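Local coordinates for protein S12 family peptidase (Streptomyces sp. 82F2, PDB 3WWX) that is a D-stereospecific amidohydrolase of the S12 peptidase family, probably using a serine nucleophile as its beta-lactamase-like relatives do, at residues 60-65 with 179-184; 202-207 with 239-244; 248-253 with 257-262. All coordinates share one frame; numbering follows the deposited sequence.

Interaction 1 of 3, residues 60-65 with 179-184; sequences ATVLLQ and GKAVEN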
ATOM      1  N   ALA A  60      -4.852  -7.556  -2.892  1.00 10.24           N
ATOM      2  CA  ALA A  60      -6.219  -7.927  -2.497  1.00  9.03           C
ATOM      3  C   ALA A  60      -7.137  -8.065  -3.699  1.00 10.91           C
ATOM      4  O   ALA A  60      -7.972  -8.970  -3.738  1.00 11.00           O
ATOM      5  CB  ALA A  60      -6.787  -6.928  -1.517  1.00 10.12           C
ATOM      6  N   THR A  61      -6.997  -7.180  -4.670  1.00 11.20           N
ATOM      7  CA  THR A  61      -7.843  -7.233  -5.868  1.00  9.92           C
ATOM      8  C   THR A  61      -7.657  -8.560  -6.594  1.00 12.38           C
ATOM      9  O   THR A  61      -8.623  -9.182  -7.011  1.00 11.52           O
ATOM     10  CB  THR A  61      -7.540  -6.057  -6.811  1.00 10.90           C
ATOM     11  OG1 THR A  61      -7.866  -4.827  -6.153  1.00 10.73           O
ATOM     12  CG2 THR A  61      -8.384  -6.137  -8.095  1.00 11.11           C
ATOM     13  N   VAL A  62      -6.426  -9.011  -6.721  1.00  9.91           N
ATOM     14  CA  VAL A  62      -6.171 -10.289  -7.392  1.00  9.73           C
ATOM     15  C   VAL A  62      -6.861 -11.421  -6.649  1.00 13.15           C
ATOM     16  O   VAL A  62      -7.512 -12.268  -7.263  1.00 12.97           O
ATOM     17  CB  VAL A  62      -4.671 -10.564  -7.511  1.00 10.87           C
ATOM     18  CG1 VAL A  62      -4.412 -11.998  -7.964  1.00 12.08           C
ATOM     19  CG2 VAL A  62      -4.040  -9.576  -8.459  1.00 12.18           C
ATOM     20  N   LEU A  63      -6.744 -11.463  -5.323  1.00 11.21           N
ATOM     21  CA  LEU A  63      -7.362 -12.551  -4.573  1.00 10.52           C
ATOM     22  C   LEU A  63      -8.870 -12.503  -4.676  1.00 13.65           C
ATOM     23  O   LEU A  63      -9.518 -13.548  -4.715  1.00 13.63           O
ATOM     24  CB  LEU A  63      -6.931 -12.536  -3.115  1.00 12.93           C
ATOM     25  CG  LEU A  63      -5.573 -13.193  -2.954  1.00 11.11           C
ATOM     26  CD1 LEU A  63      -4.958 -12.768  -1.646  1.00 13.91           C
ATOM     27  CD2 LEU A  63      -5.699 -14.718  -3.011  1.00 12.75           C
ATOM     28  N   LEU A  64      -9.443 -11.307  -4.713  1.00 10.92           N
ATOM     29  CA  LEU A  64     -10.890 -11.204  -4.899  1.00 11.70           C
ATOM     30  C   LEU A  64     -11.332 -11.656  -6.290  1.00 13.31           C
ATOM     31  O   LEU A  64     -12.394 -12.275  -6.420  1.00 14.04           O
ATOM     32  CB  LEU A  64     -11.354  -9.779  -4.562  1.00 11.93           C
ATOM     33  CG  LEU A  64     -11.389  -9.512  -3.052  1.00 13.95           C
ATOM     34  CD1 LEU A  64     -11.277  -8.022  -2.752  1.00 14.98           C
ATOM     35  CD2 LEU A  64     -12.675 -10.075  -2.445  1.00 13.20           C
ATOM     36  N   GLN A  65     -10.541 -11.379  -7.311  1.00 12.68           N
ATOM     37  CA  GLN A  65     -10.824 -11.939  -8.626  1.00 12.40           C
ATOM     38  C   GLN A  65     -10.744 -13.454  -8.604  1.00 14.82           C
ATOM     39  O   GLN A  65     -11.610 -14.126  -9.171  1.00 15.99           O
ATOM     40  CB  GLN A  65      -9.883 -11.388  -9.684  1.00 13.83           C
ATOM     41  CG  GLN A  65     -10.078  -9.913 -10.010  1.00 12.23           C
ATOM     42  CD  GLN A  65      -9.334  -9.516 -11.254  1.00 15.87           C
ATOM     43  OE1 GLN A  65      -8.471 -10.249 -11.740  1.00 17.71           O
ATOM     44  NE2 GLN A  65      -9.671  -8.352 -11.806  1.00 16.79           N
ATOM     45  N   GLY A 179       3.240 -11.336  -8.944  1.00 12.04           N
ATOM     46  CA  GLY A 179       3.411 -10.156  -9.777  1.00 12.28           C
ATOM     47  C   GLY A 179       2.839 -10.355 -11.167  1.00 12.92           C
ATOM     48  O   GLY A 179       2.355  -9.417 -11.788  1.00 14.00           O
ATOM     49  N   LYS A 180       2.926 -11.576 -11.670  1.00 13.14           N
ATOM     50  CA  LYS A 180       2.385 -11.861 -12.996  1.00 13.76           C
ATOM     51  C   LYS A 180       0.867 -11.690 -12.985  1.00 12.54           C
ATOM     52  O   LYS A 180       0.284 -11.226 -13.965  1.00 14.55           O
ATOM     53  CB  LYS A 180       2.763 -13.276 -13.451  1.00 15.84           C
ATOM     54  CG  LYS A 180       4.239 -13.532 -13.553  1.00 23.03           C
ATOM     55  CD  LYS A 180       4.916 -12.720 -14.648  1.00 32.27           C
ATOM     56  CE  LYS A 180       6.378 -13.135 -14.812  1.00 46.14           C
ATOM     57  NZ  LYS A 180       7.180 -12.854 -13.582  1.00 50.12           N
ATOM     58  N   ALA A 181       0.223 -12.015 -11.869  1.00 13.24           N
ATOM     59  CA  ALA A 181      -1.223 -11.847 -11.749  1.00 11.58           C
ATOM     60  C   ALA A 181      -1.586 -10.355 -11.718  1.00 11.29           C
ATOM     61  O   ALA A 181      -2.530  -9.906 -12.369  1.00 11.98           O
ATOM     62  CB  ALA A 181      -1.750 -12.551 -10.497  1.00 13.50           C
ATOM     63  N   VAL A 182      -0.813  -9.565 -10.981  1.00 11.87           N
ATOM     64  CA  VAL A 182      -1.025  -8.127 -10.953  1.00 12.38           C
ATOM     65  C   VAL A 182      -0.861  -7.539 -12.351  1.00 12.03           C
ATOM     66  O   VAL A 182      -1.681  -6.728 -12.786  1.00 11.64           O
ATOM     67  CB  VAL A 182      -0.069  -7.450  -9.946  1.00 10.71           C
ATOM     68  CG1 VAL A 182      -0.180  -5.956 -10.030  1.00 11.33           C
ATOM     69  CG2 VAL A 182      -0.386  -7.911  -8.555  1.00 12.18           C
ATOM     70  N   GLU A 183       0.175  -7.964 -13.065  1.00 10.46           N
ATOM     71  CA  GLU A 183       0.432  -7.473 -14.413  1.00 12.44           C
ATOM     72  C   GLU A 183      -0.712  -7.817 -15.354  1.00 13.62           C
ATOM     73  O   GLU A 183      -1.224  -6.955 -16.050  1.00 13.84           O
ATOM     74  CB  GLU A 183       1.746  -8.056 -14.951  1.00 14.63           C
ATOM     75  CG  GLU A 183       2.933  -7.483 -14.249  1.00 15.02           C
ATOM     76  CD  GLU A 183       4.229  -8.231 -14.500  1.00 20.61           C
ATOM     77  OE1 GLU A 183       4.213  -9.248 -15.226  1.00 23.36           O
ATOM     78  OE2 GLU A 183       5.275  -7.800 -13.956  1.00 18.64           O
ATOM     79  N   ASN A 184      -1.119  -9.077 -15.352  1.00 14.01           N
ATOM     80  CA  ASN A 184      -2.069  -9.541 -16.348  1.00 15.36           C
ATOM     81  C   ASN A 184      -3.514  -9.188 -16.050  1.00 15.35           C
ATOM     82  O   ASN A 184      -4.317  -9.000 -16.977  1.00 16.83           O
ATOM     83  CB  ASN A 184      -1.885 -11.042 -16.553  1.00 17.33           C
ATOM     84  CG  ASN A 184      -0.575 -11.358 -17.235  1.00 20.42           C
ATOM     85  OD1 ASN A 184      -0.032 -10.529 -17.971  1.00 28.02           O
ATOM     86  ND2 ASN A 184      -0.046 -12.544 -16.987  1.00 29.67           N
TER
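Segments 60-65 and 179-184, on helices 55-68 and 178-187, come nearest at V62 and V182, whose CA atoms are 6.6 Å apart, close enough for small side chains to meet directly. V62 does most of the touching. Its two methyls fork over consecutive residues of the other helix: CG1 of V62 meets CB of A181 at 3.7 Å, while CG2 of V62 lies 4.0 Å from CG2 of V182. The fork is set by a chi1 of 169°, which places CG1 opposite the backbone N and leaves CG2 on the N side. V62 points toward its partners, whereas the V182 side chain crosses it at about a right angle and offers its CG2 methyl. All three residues are buried, and the touch between their side chains is purely apolar. Helix 55-68 starts within an SxxK-like sequence, the motif that carries the nucleophile in this family, and V62 sits about two turns further along. There the helix is wedged among others: I170 of helix 160-174 also packs on V62, I186 of helix 178-187 reaches T61 and V62, and M268 of helix 262-268 covers A60, T61 and L64.

Interaction 2 of 3, residues 202-207 with 239-244; sequences SAMPEP and EMISDS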
ATOM      1  N   SER A 202      16.363  -2.715  -8.465  1.00 10.46           N
ATOM      2  CA  SER A 202      16.549  -1.580  -7.576  1.00  9.05           C
ATOM      3  C   SER A 202      16.446  -0.210  -8.234  1.00  9.62           C
ATOM      4  O   SER A 202      16.330   0.787  -7.541  1.00 10.00           O
ATOM      5  CB  SER A 202      17.896  -1.675  -6.852  1.00 10.93           C
ATOM      6  OG  SER A 202      18.984  -1.464  -7.755  1.00 12.39           O
ATOM      7  N   ALA A 203      16.510  -0.155  -9.558  1.00 10.01           N
ATOM      8  CA  ALA A 203      16.530   1.130 -10.250  1.00 10.23           C
ATOM      9  C   ALA A 203      15.165   1.781 -10.275  1.00 10.63           C
ATOM     10  O   ALA A 203      14.135   1.104 -10.161  1.00 10.97           O
ATOM     11  CB  ALA A 203      17.058   0.965 -11.673  1.00 10.48           C
ATOM     12  N   MET A 204      15.163   3.101 -10.420  1.00 10.94           N
ATOM     13  CA  MET A 204      13.933   3.886 -10.601  1.00  9.28           C
ATOM     14  C   MET A 204      13.750   4.273 -12.050  1.00 11.09           C
ATOM     15  O   MET A 204      14.709   4.690 -12.690  1.00 12.74           O
ATOM     16  CB  MET A 204      13.970   5.154  -9.738  1.00 11.32           C
ATOM     17  CG  MET A 204      13.875   4.888  -8.242  1.00 10.50           C
ATOM     18  SD  MET A 204      12.291   4.211  -7.733  1.00 10.64           S
ATOM     19  CE  MET A 204      11.121   5.515  -8.140  1.00 10.45           C
ATOM     20  N   PRO A 205      12.523   4.151 -12.577  1.00 10.40           N
ATOM     21  CA  PRO A 205      12.238   4.620 -13.941  1.00 10.92           C
ATOM     22  C   PRO A 205      12.173   6.131 -13.994  1.00 11.65           C
ATOM     23  O   PRO A 205      12.101   6.804 -12.953  1.00 14.18           O
ATOM     24  CB  PRO A 205      10.860   4.021 -14.243  1.00 12.08           C
ATOM     25  CG  PRO A 205      10.205   3.948 -12.852  1.00 14.20           C
ATOM     26  CD  PRO A 205      11.326   3.605 -11.908  1.00 11.01           C
ATOM     27  N   GLU A 206      12.214   6.659 -15.206  1.00 12.39           N
ATOM     28  CA  GLU A 206      11.982   8.065 -15.453  1.00 12.29           C
ATOM     29  C   GLU A 206      10.524   8.296 -15.798  1.00 12.85           C
ATOM     30  O   GLU A 206       9.852   7.396 -16.285  1.00 15.40           O
ATOM     31  CB  GLU A 206      12.782   8.520 -16.667  1.00 16.77           C
ATOM     32  CG  GLU A 206      14.251   8.320 -16.570  1.00 17.97           C
ATOM     33  CD  GLU A 206      14.863   9.078 -15.445  1.00 20.81           C
ATOM     34  OE1 GLU A 206      15.711   8.488 -14.742  1.00 27.67           O
ATOM     35  OE2 GLU A 206      14.493  10.263 -15.255  1.00 25.24           O
ATOM     36  N   PRO A 207      10.031   9.519 -15.533  1.00 13.71           N
ATOM     37  CA  PRO A 207      10.693  10.537 -14.728  1.00 12.87           C
ATOM     38  C   PRO A 207      10.610  10.205 -13.242  1.00 10.91           C
ATOM     39  O   PRO A 207       9.662   9.567 -12.799  1.00 12.79           O
ATOM     40  CB  PRO A 207       9.893  11.810 -15.041  1.00 14.58           C
ATOM     41  CG  PRO A 207       8.650  11.372 -15.650  1.00 16.09           C
ATOM     42  CD  PRO A 207       8.677   9.933 -15.921  1.00 14.69           C
ATOM     43  N   GLU A 239       5.909  -3.455  -2.865  1.00  7.40           N
ATOM     44  CA  GLU A 239       7.006  -3.236  -3.811  1.00  8.77           C
ATOM     45  C   GLU A 239       6.718  -2.347  -5.023  1.00  8.66           C
ATOM     46  O   GLU A 239       7.659  -1.997  -5.735  1.00  8.96           O
ATOM     47  CB  GLU A 239       7.482  -4.580  -4.383  1.00  8.55           C
ATOM     48  CG  GLU A 239       6.500  -5.301  -5.292  1.00  9.70           C
ATOM     49  CD  GLU A 239       7.178  -6.423  -6.032  1.00 13.03           C
ATOM     50  OE1 GLU A 239       8.001  -6.102  -6.901  1.00 14.51           O
ATOM     51  OE2 GLU A 239       6.871  -7.593  -5.729  1.00 13.56           O
ATOM     52  N   MET A 240       5.448  -2.050  -5.317  1.00  8.20           N
ATOM     53  CA  MET A 240       5.136  -1.473  -6.636  1.00  7.10           C
ATOM     54  C   MET A 240       5.635  -0.044  -6.842  1.00  7.71           C
ATOM     55  O   MET A 240       5.823   0.711  -5.892  1.00  7.63           O
ATOM     56  CB  MET A 240       3.644  -1.594  -6.929  1.00  9.21           C
ATOM     57  CG  MET A 240       3.248  -3.045  -7.140  1.00  8.74           C
ATOM     58  SD  MET A 240       1.493  -3.307  -7.393  1.00  9.83           S
ATOM     59  CE  MET A 240       1.246  -2.369  -8.913  1.00 10.88           C
ATOM     60  N   ILE A 241       5.831   0.309  -8.111  1.00  8.51           N
ATOM     61  CA  ILE A 241       6.182   1.659  -8.531  1.00  8.22           C
ATOM     62  C   ILE A 241       5.081   2.151  -9.446  1.00  8.81           C
ATOM     63  O   ILE A 241       4.582   1.381 -10.261  1.00  9.62           O
ATOM     64  CB  ILE A 241       7.544   1.688  -9.268  1.00  9.11           C
ATOM     65  CG1 ILE A 241       8.644   1.147  -8.337  1.00  9.67           C
ATOM     66  CG2 ILE A 241       7.880   3.106  -9.746  1.00  9.94           C
ATOM     67  CD1 ILE A 241      10.004   0.885  -9.041  1.00 11.29           C
ATOM     68  N   SER A 242       4.671   3.410  -9.298  1.00  8.48           N
ATOM     69  CA  SER A 242       3.627   3.966 -10.147  1.00  8.69           C
ATOM     70  C   SER A 242       3.795   5.482 -10.229  1.00 11.06           C
ATOM     71  O   SER A 242       4.789   6.037  -9.806  1.00 10.65           O
ATOM     72  CB  SER A 242       2.242   3.567  -9.618  1.00  9.05           C
ATOM     73  OG  SER A 242       1.223   3.845 -10.566  1.00  9.49           O
ATOM     74  N   ASP A 243       2.817   6.154 -10.818  1.00  9.29           N
ATOM     75  CA  ASP A 243       2.768   7.605 -10.810  1.00 10.13           C
ATOM     76  C   ASP A 243       1.379   8.052 -10.352  1.00  9.78           C
ATOM     77  O   ASP A 243       0.509   7.234 -10.023  1.00  9.51           O
ATOM     78  CB  ASP A 243       3.201   8.223 -12.148  1.00 10.18           C
ATOM     79  CG  ASP A 243       2.171   8.086 -13.254  1.00  9.82           C
ATOM     80  OD1 ASP A 243       1.083   7.539 -13.022  1.00 10.88           O
ATOM     81  OD2 ASP A 243       2.495   8.524 -14.384  1.00 12.05           O
ATOM     82  N   SER A 244       1.168   9.353 -10.303  1.00  9.87           N
ATOM     83  CA  SER A 244      -0.055   9.889  -9.721  1.00  9.22           C
ATOM     84  C   SER A 244      -1.248   9.781 -10.663  1.00 10.81           C
ATOM     85  O   SER A 244      -2.365   9.941 -10.215  1.00 12.62           O
ATOM     86  CB  SER A 244       0.142  11.346  -9.335  1.00 10.09           C
ATOM     87  OG  SER A 244       1.264  11.508  -8.470  1.00 11.32           O
TER
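I241 reaches toward P205, its CG2 methyl meeting the CG-CD end of the proline ring, 4.0 Å from CG and 4.1 Å from CD of P205. Its other branch runs to CD1, which comes within 4.2 Å of P205 CD and equally 4.2 Å of the sulfur SD of M204. CG2 thus meets P205, while the CD1 end touches P205 and M204 both. A chi1 of -59° spreads the two branches: CG2 takes the place opposite the backbone N, and CG1 starts from the N side. M204 does not set out toward the strand; chi1 and chi2, -69° and -66°, bring its sulfur round to CD1 of I241, and chi3 turns the terminal CE. I241 belongs to the short strand 241-242, which pairs antiparallel with strand 49-50; the chain then goes on to D243, the N-cap of helix 244-255. R50 of strand 49-50 packs against both M204 and I241, and the carbonyl O of P207, after its cis peptide bond, accepts a backbone hydrogen bond from R48, so the loop follows the same small sheet. Beyond P207 the chain continues to strand 212-213, where S213 lines the pocket holding the bound octane 1,8-diamine.

Interaction 3 of 3, residues 248-253 with 257-262; sequences QTFYRA and GRLLPK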
ATOM      1  N   GLN A 248      -4.641   6.886  -9.789  1.00 10.27           N
ATOM      2  CA  GLN A 248      -6.035   7.304  -9.909  1.00 11.31           C
ATOM      3  C   GLN A 248      -6.807   6.375 -10.843  1.00  9.70           C
ATOM      4  O   GLN A 248      -7.924   5.949 -10.530  1.00  9.87           O
ATOM      5  CB  GLN A 248      -6.143   8.728 -10.428  1.00 10.84           C
ATOM      6  CG  GLN A 248      -5.652   9.777  -9.483  1.00 10.63           C
ATOM      7  CD  GLN A 248      -5.799  11.123 -10.112  1.00 12.05           C
ATOM      8  OE1 GLN A 248      -6.893  11.704 -10.104  1.00 12.68           O
ATOM      9  NE2 GLN A 248      -4.748  11.589 -10.751  1.00 11.22           N
ATOM     10  N   THR A 249      -6.224   6.046 -11.989  1.00  8.80           N
ATOM     11  CA  THR A 249      -6.899   5.135 -12.923  1.00 11.09           C
ATOM     12  C   THR A 249      -7.305   3.832 -12.225  1.00  9.61           C
ATOM     13  O   THR A 249      -8.428   3.322 -12.365  1.00 11.31           O
ATOM     14  CB  THR A 249      -5.985   4.830 -14.109  1.00 11.65           C
ATOM     15  OG1 THR A 249      -5.658   6.074 -14.743  1.00 12.95           O
ATOM     16  CG2 THR A 249      -6.663   3.880 -15.099  1.00 13.56           C
ATOM     17  N   PHE A 250      -6.382   3.304 -11.437  1.00  9.75           N
ATOM     18  CA  PHE A 250      -6.621   2.068 -10.718  1.00 10.22           C
ATOM     19  C   PHE A 250      -7.719   2.212  -9.661  1.00  9.54           C
ATOM     20  O   PHE A 250      -8.705   1.453  -9.678  1.00  9.91           O
ATOM     21  CB  PHE A 250      -5.328   1.562 -10.057  1.00  8.61           C
ATOM     22  CG  PHE A 250      -5.565   0.424  -9.082  1.00  9.69           C
ATOM     23  CD1 PHE A 250      -6.016  -0.814  -9.530  1.00 10.50           C
ATOM     24  CD2 PHE A 250      -5.345   0.596  -7.715  1.00 10.30           C
ATOM     25  CE1 PHE A 250      -6.244  -1.842  -8.638  1.00 10.61           C
ATOM     26  CE2 PHE A 250      -5.569  -0.438  -6.827  1.00 12.56           C
ATOM     27  CZ  PHE A 250      -6.025  -1.664  -7.298  1.00 11.55           C
ATOM     28  N   TYR A 251      -7.602   3.180  -8.757  1.00  9.59           N
ATOM     29  CA  TYR A 251      -8.589   3.280  -7.687  1.00  9.39           C
ATOM     30  C   TYR A 251      -9.979   3.669  -8.218  1.00  9.52           C
ATOM     31  O   TYR A 251     -10.991   3.179  -7.708  1.00 10.49           O
ATOM     32  CB  TYR A 251      -8.119   4.229  -6.571  1.00  9.71           C
ATOM     33  CG  TYR A 251      -7.142   3.557  -5.610  1.00  8.41           C
ATOM     34  CD1 TYR A 251      -7.593   2.780  -4.555  1.00  8.52           C
ATOM     35  CD2 TYR A 251      -5.782   3.713  -5.766  1.00 10.48           C
ATOM     36  CE1 TYR A 251      -6.713   2.154  -3.684  1.00 10.49           C
ATOM     37  CE2 TYR A 251      -4.886   3.071  -4.906  1.00  9.92           C
ATOM     38  CZ  TYR A 251      -5.366   2.313  -3.869  1.00  8.56           C
ATOM     39  OH  TYR A 251      -4.449   1.708  -3.049  1.00  9.82           O
ATOM     40  N   ARG A 252     -10.033   4.503  -9.251  1.00 10.53           N
ATOM     41  CA  ARG A 252     -11.323   4.822  -9.877  1.00 10.82           C
ATOM     42  C   ARG A 252     -11.946   3.553 -10.452  1.00 10.96           C
ATOM     43  O   ARG A 252     -13.106   3.250 -10.171  1.00 11.22           O
ATOM     44  CB  ARG A 252     -11.153   5.862 -10.987  1.00 10.74           C
ATOM     45  CG  ARG A 252     -10.715   7.249 -10.501  1.00 12.65           C
ATOM     46  CD  ARG A 252     -10.416   8.194 -11.670  1.00 12.06           C
ATOM     47  NE  ARG A 252     -11.651   8.677 -12.278  1.00 12.15           N
ATOM     48  CZ  ARG A 252     -12.312   9.757 -11.883  1.00 14.09           C
ATOM     49  NH1 ARG A 252     -11.835  10.536 -10.923  1.00 13.87           N
ATOM     50  NH2 ARG A 252     -13.457  10.061 -12.481  1.00 13.72           N
ATOM     51  N   ALA A 253     -11.190   2.800 -11.245  1.00 10.84           N
ATOM     52  CA  ALA A 253     -11.716   1.558 -11.819  1.00 10.38           C
ATOM     53  C   ALA A 253     -12.149   0.587 -10.743  1.00 11.25           C
ATOM     54  O   ALA A 253     -13.172  -0.088 -10.862  1.00 12.11           O
ATOM     55  CB  ALA A 253     -10.698   0.908 -12.729  1.00 10.63           C
ATOM     56  N   GLY A 257     -16.184  -0.702  -9.767  1.00 12.32           N
ATOM     57  CA  GLY A 257     -16.535  -2.089 -10.007  1.00 12.59           C
ATOM     58  C   GLY A 257     -16.027  -2.663 -11.312  1.00 14.00           C
ATOM     59  O   GLY A 257     -16.493  -3.730 -11.753  1.00 14.78           O
ATOM     60  N   ARG A 258     -15.065  -2.010 -11.940  1.00 12.78           N
ATOM     61  CA  ARG A 258     -14.592  -2.490 -13.237  1.00 12.74           C
ATOM     62  C   ARG A 258     -13.629  -3.667 -13.141  1.00 14.57           C
ATOM     63  O   ARG A 258     -13.328  -4.290 -14.158  1.00 15.73           O
ATOM     64  CB  ARG A 258     -13.960  -1.366 -14.047  1.00 13.46           C
ATOM     65  CG  ARG A 258     -14.847  -0.156 -14.120  1.00 13.00           C
ATOM     66  CD  ARG A 258     -14.638   0.650 -15.370  1.00 12.86           C
ATOM     67  NE  ARG A 258     -15.340   1.928 -15.267  1.00 12.46           N
ATOM     68  CZ  ARG A 258     -15.805   2.642 -16.283  1.00 12.16           C
ATOM     69  NH1 ARG A 258     -15.696   2.211 -17.529  1.00 12.72           N
ATOM     70  NH2 ARG A 258     -16.375   3.802 -16.026  1.00 11.31           N
ATOM     71  N   LEU A 259     -13.132  -3.966 -11.937  1.00 13.19           N
ATOM     72  CA  LEU A 259     -12.181  -5.054 -11.737  1.00 13.15           C
ATOM     73  C   LEU A 259     -12.765  -6.213 -10.947  1.00 14.33           C
ATOM     74  O   LEU A 259     -12.135  -7.257 -10.824  1.00 15.10           O
ATOM     75  CB  LEU A 259     -10.956  -4.524 -10.975  1.00 15.35           C
ATOM     76  CG  LEU A 259     -10.101  -3.517 -11.731  1.00 16.62           C
ATOM     77  CD1 LEU A 259      -9.054  -2.863 -10.823  1.00 16.01           C
ATOM     78  CD2 LEU A 259      -9.403  -4.219 -12.875  1.00 21.61           C
ATOM     79  N   LEU A 260     -13.948  -6.021 -10.383  1.00 14.15           N
ATOM     80  CA  LEU A 260     -14.548  -6.998  -9.470  1.00 14.90           C
ATOM     81  C   LEU A 260     -16.053  -7.017  -9.634  1.00 15.82           C
ATOM     82  O   LEU A 260     -16.670  -5.966  -9.804  1.00 17.21           O
ATOM     83  CB  LEU A 260     -14.262  -6.638  -8.018  1.00 14.00           C
ATOM     84  CG  LEU A 260     -12.806  -6.665  -7.541  1.00 12.31           C
ATOM     85  CD1 LEU A 260     -12.721  -6.160  -6.124  1.00 16.98           C
ATOM     86  CD2 LEU A 260     -12.233  -8.074  -7.634  1.00 16.22           C
ATOM     87  N   PRO A 261     -16.664  -8.208  -9.549  1.00 15.12           N
ATOM     88  CA  PRO A 261     -18.127  -8.218  -9.493  1.00 15.78           C
ATOM     89  C   PRO A 261     -18.647  -7.629  -8.177  1.00 18.01           C
ATOM     90  O   PRO A 261     -17.889  -7.421  -7.210  1.00 16.98           O
ATOM     91  CB  PRO A 261     -18.481  -9.706  -9.632  1.00 18.89           C
ATOM     92  CG  PRO A 261     -17.287 -10.425  -9.131  1.00 23.84           C
ATOM     93  CD  PRO A 261     -16.087  -9.553  -9.422  1.00 16.49           C
ATOM     94  N   LYS A 262     -19.950  -7.371  -8.137  1.00 19.11           N
ATOM     95  CA  LYS A 262     -20.583  -6.717  -6.994  1.00 20.23           C
ATOM     96  C   LYS A 262     -20.264  -7.390  -5.674  1.00 17.99           C
ATOM     97  O   LYS A 262     -19.972  -6.712  -4.690  1.00 19.09           O
ATOM     98  CB  LYS A 262     -22.113  -6.709  -7.179  1.00 25.49           C
ATOM     99  CG  LYS A 262     -22.924  -6.363  -5.905  1.00 26.29           C
ATOM    100  CD  LYS A 262     -24.247  -7.131  -5.813  1.00 35.42           C
ATOM    101  CE  LYS A 262     -25.235  -6.676  -6.873  1.00 30.12           C
ATOM    102  NZ  LYS A 262     -26.613  -7.250  -6.664  1.00 28.80           N
TER
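R258 folds back over the end of helix 244-255, and its side chain can be followed outward from A253. CB of R258 sits 3.5 Å from the carbonyl O of A253 and 4.2 Å from CB of A253, so the first carbon of the arginine covers both the exit of the helix and its last-turn methyl. CG, turned to the backbone N side by a chi1 of -50°, is still close, at 3.7 Å from the same A253 O. From there the chain runs extended to NE and leaves the helix end; NE finds its hydrogen bond at OE1 of Q256, just before the turn. Under the arginine, the backbone N of R258 donates to A253 O at 2.9 Å, approaching nearly along the C=O axis with a C=O...N angle of 160°.

The next residue, L259, reaches one turn further back along the helix, to F250. CD1 of L259 approaches the F250 ring obliquely, 3.7 Å from CE1 and 3.9 Å from CD1 of F250, with the two side chains crossing at about a right angle. F250 points away from the loop at its root and reaches L259 with its ring. That ring also stacks with F58 of helix 55-68, while its CD2 lies over the rim of one face of Y251, so the leucine adds to an aromatic cluster already in place.

What lets the chain turn so sharply is G257, at a phi of 84°, where a CB would be jammed against the preceding carbonyl O. Its positive phi and two backbone bonds back into the last turn, one of them R258 N to A253 O, make a Schellman motif, which closes helix 244-255 before P261 takes the N-cap of helix 262-268.

In the fold
The three contacts follow one another along the chain, and none nests in or crosses another. Interaction 1 closes the longest excursion, bringing helix 178-187 back to helix 55-68 after 113 mostly helical and loop residues. Interaction 2 then closes 31 residues containing strands 212-213 and 224-225, setting the loop at 202-207 over strand 241-242. Helix 244-255 follows directly, and interaction 3 makes the local turn at its end. In space the first is linked to both others: V182 packs on M240, while L260 packs on L64 and Q65, and Q65 probably hydrogen-bonds L259 O. Helix 178-187 thus meets the strand 241-242 region, helix 55-68 the 257-262 loop, and helix 244-255 strand 24-31 of the large sheet.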